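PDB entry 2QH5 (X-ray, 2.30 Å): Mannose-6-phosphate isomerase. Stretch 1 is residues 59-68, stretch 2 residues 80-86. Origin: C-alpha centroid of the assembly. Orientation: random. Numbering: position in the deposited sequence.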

# COMPACT_ATOMS: atom_id res chain seq x y z
N ASN A 59 4.55 7.88 -10.64
CA ASN A 59 4.48 8.30 -12.03
C ASN A 59 5.87 8.67 -12.53
O ASN A 59 6.67 9.26 -11.80
CB ASN A 59 3.54 9.49 -12.17
CG ASN A 59 3.08 9.69 -13.60
OD1 ASN A 59 3.84 10.14 -14.45
ND2 ASN A 59 1.83 9.34 -13.87
N GLU A 60 6.15 8.33 -13.78
CA GLU A 60 7.45 8.61 -14.39
C GLU A 60 7.71 10.12 -14.51
O GLU A 60 8.86 10.54 -14.52
CB GLU A 60 7.58 7.93 -15.74
CG GLU A 60 6.57 8.40 -16.77
CD GLU A 60 6.57 7.57 -18.03
OE1 GLU A 60 5.78 7.88 -18.94
OE2 GLU A 60 7.37 6.61 -18.10
N LYS A 61 6.64 10.92 -14.57
CA LYS A 61 6.76 12.38 -14.54
C LYS A 61 7.46 12.86 -13.28
O LYS A 61 8.23 13.83 -13.32
CB LYS A 61 5.39 13.06 -14.59
CG LYS A 61 4.61 12.90 -15.88
CD LYS A 61 3.23 13.53 -15.72
CE LYS A 61 2.18 12.94 -16.67
NZ LYS A 61 2.10 13.67 -17.97
N HIS A 62 7.20 12.19 -12.15
CA HIS A 62 7.66 12.68 -10.85
C HIS A 62 8.89 11.95 -10.32
O HIS A 62 9.31 12.22 -9.20
CB HIS A 62 6.54 12.64 -9.80
CG HIS A 62 5.20 13.05 -10.34
ND1 HIS A 62 4.11 12.22 -10.33
CD2 HIS A 62 4.80 14.20 -10.94
CE1 HIS A 62 3.08 12.83 -10.89
NE2 HIS A 62 3.47 14.03 -11.27
N TYR A 63 9.46 11.05 -11.12
CA TYR A 63 10.62 10.27 -10.68
C TYR A 63 11.68 11.16 -10.03
O TYR A 63 12.04 10.96 -8.87
CB TYR A 63 11.23 9.45 -11.83
CG TYR A 63 12.56 8.83 -11.46
CD1 TYR A 63 13.76 9.31 -11.98
CD2 TYR A 63 12.63 7.77 -10.55
CE1 TYR A 63 14.98 8.75 -11.61
CE2 TYR A 63 13.84 7.21 -10.19
CZ TYR A 63 15.01 7.70 -10.72
OH TYR A 63 16.20 7.13 -10.34
N PHE A 64 12.15 12.15 -10.78
CA PHE A 64 13.25 13.01 -10.34
C PHE A 64 12.87 13.93 -9.18
O PHE A 64 13.73 14.29 -8.37
CB PHE A 64 13.83 13.79 -11.52
CG PHE A 64 14.44 12.91 -12.57
CD1 PHE A 64 15.78 12.50 -12.47
CD2 PHE A 64 13.67 12.46 -13.64
CE1 PHE A 64 16.34 11.67 -13.43
CE2 PHE A 64 14.21 11.63 -14.62
CZ PHE A 64 15.56 11.23 -14.51
N LEU A 65 11.59 14.29 -9.11
CA LEU A 65 11.05 14.98 -7.94
C LEU A 65 11.14 14.09 -6.68
O LEU A 65 11.64 14.53 -5.63
CB LEU A 65 9.60 15.40 -8.22
CG LEU A 65 8.83 16.20 -7.16
CD1 LEU A 65 9.64 17.38 -6.67
CD2 LEU A 65 7.50 16.67 -7.73
N ALA A 66 10.69 12.84 -6.80
CA ALA A 66 10.74 11.87 -5.72
C ALA A 66 12.18 11.59 -5.28
O ALA A 66 12.49 11.63 -4.08
CB ALA A 66 10.07 10.58 -6.16
N LEU A 67 13.05 11.33 -6.25
CA LEU A 67 14.44 10.99 -6.00
C LEU A 67 15.17 12.14 -5.31
O LEU A 67 16.08 11.91 -4.50
CB LEU A 67 15.13 10.64 -7.32
CG LEU A 67 16.13 9.49 -7.44
CD1 LEU A 67 17.03 9.77 -8.63
CD2 LEU A 67 16.97 9.23 -6.19
N GLU A 68 14.76 13.36 -5.62
CA GLU A 68 15.35 14.56 -5.02
C GLU A 68 15.01 14.67 -3.53
O GLU A 68 15.87 15.06 -2.73
CB GLU A 68 14.86 15.81 -5.75
CG GLU A 68 15.69 17.06 -5.50
CD GLU A 68 15.32 18.19 -6.44
OE1 GLU A 68 16.14 18.52 -7.32
OE2 GLU A 68 14.20 18.75 -6.31
N GLY A 80 14.65 1.08 -4.77
CA GLY A 80 14.32 0.89 -6.17
C GLY A 80 13.05 1.63 -6.52
O GLY A 80 12.28 2.01 -5.63
N PHE A 81 12.82 1.83 -7.82
CA PHE A 81 11.63 2.51 -8.31
C PHE A 81 10.89 1.67 -9.32
O PHE A 81 11.48 0.93 -10.08
CB PHE A 81 12.01 3.80 -9.01
CG PHE A 81 12.17 4.97 -8.09
CD1 PHE A 81 11.16 5.92 -7.98
CD2 PHE A 81 13.33 5.12 -7.34
CE1 PHE A 81 11.31 7.02 -7.14
CE2 PHE A 81 13.48 6.20 -6.49
CZ PHE A 81 12.47 7.16 -6.39
N LEU A 82 9.57 1.80 -9.31
CA LEU A 82 8.75 1.30 -10.39
C LEU A 82 8.00 2.49 -10.92
O LEU A 82 7.13 3.06 -10.24
CB LEU A 82 7.79 0.23 -9.90
CG LEU A 82 6.60 -0.06 -10.83
CD1 LEU A 82 7.05 -0.72 -12.13
CD2 LEU A 82 5.56 -0.89 -10.12
N LEU A 83 8.34 2.88 -12.15
CA LEU A 83 7.77 4.07 -12.76
C LEU A 83 6.53 3.76 -13.59
O LEU A 83 6.46 2.76 -14.31
CB LEU A 83 8.82 4.80 -13.58
CG LEU A 83 10.08 5.15 -12.77
CD1 LEU A 83 11.04 5.94 -13.62
CD2 LEU A 83 9.73 5.92 -11.51
N GLU A 84 5.53 4.61 -13.48
CA GLU A 84 4.31 4.37 -14.20
C GLU A 84 4.07 5.43 -15.27
O GLU A 84 4.24 6.63 -15.03
CB GLU A 84 3.13 4.25 -13.23
CG GLU A 84 3.32 3.11 -12.22
CD GLU A 84 2.04 2.67 -11.55
OE1 GLU A 84 1.71 1.46 -11.65
OE2 GLU A 84 1.37 3.52 -10.92
N SER A 85 3.74 4.95 -16.47
CA SER A 85 3.22 5.80 -17.53
C SER A 85 1.78 6.16 -17.17
O SER A 85 1.46 7.34 -16.97
CB SER A 85 3.28 5.06 -18.88
OG SER A 85 3.10 3.66 -18.72
N LEU A 86 0.93 5.14 -17.06
CA LEU A 86 -0.44 5.28 -16.59
C LEU A 86 -0.57 4.67 -15.21
O LEU A 86 0.21 3.80 -14.82
CB LEU A 86 -1.41 4.51 -17.50
CG LEU A 86 -1.34 4.59 -19.02
CD1 LEU A 86 -1.96 3.33 -19.61
CD2 LEU A 86 -2.02 5.85 -19.55

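The carbonyl oxygen of Glu84 serves two neighbours at once, and this small knot of backbone joins the stretches. Glu60 N donates a hydrogen bond to Glu84 O over 2.8 Å, nearly straight at 165°, while Asn59 CA lies 3.4 Å from the same Glu84 O in a CA-H...O contact, bent to 139° at the hydrogen. The hydrogen bond and the CA-H...O contact lie at a parallel bridge of Asn59 with Glu84, the CA atoms of the two residues 4.5 Å apart. The bridge is made by backbone atoms, and the two side chains diverge from it.

Immediately beyond the bridge the first stretch turns. Asn59 suits this position because its short amide side chain can reach the backbone ahead of it: the side-chain OD1 of Asn59 accepts from Lys61 N, two residues ahead, over 2.9 Å. Separately, the main-chain Asn59 O accepts from His62 N over 3.0 Å. Two successive amides are thus satisfied by one residue in the turn that leads into the helix.

The helix then runs roughly antiparallel to the strand, at 154°, with the axes 10.8 Å apart at closest approach. That gap is wide enough for large side chains, and two aromatic rings help to fill it. The CA-to-CB bond of Phe81 points toward the helix, whereas that of Tyr63 points sideways and the t rotamer brings its ring nearer the strand. The edge of Tyr63 meets the face of Phe81, with centroids 4.7 Å apart and planes at 79°; Tyr63 CD2 approaches Phe81 CD1 to 3.5 Å. Such an arrangement sets the slightly positive hydrogens of one ring against the electron-rich face of the other.

Ala66, nearly one helical turn after Tyr63, also points its CB toward the strand. Its single methyl allows close packing against the edge of the Phe81 ring, with Ala66 CB 3.9 Å from Phe81 CE1. Leu67 adds a looser apolar contact, Leu67 CG to Phe81 CE2 at 4.3 Å. Two residues along the strand from Phe81, Leu83 brings a branched side chain to the tyrosine, Leu83 CD2 lying 3.6 Å from Tyr63 CD2.

Leu83 also meets the aliphatic part of Glu60, with Leu83 CB 4.0 Å from Glu60 CB. Glutamate suits this border because its CB can pack against a leucine while its carboxylate lies near Ser85, with Glu60 OE1 3.6 Å from Ser85 CA, a contact without a hydrogen bond; Glu60 OE2 is hydrogen-bonded elsewhere in the structure.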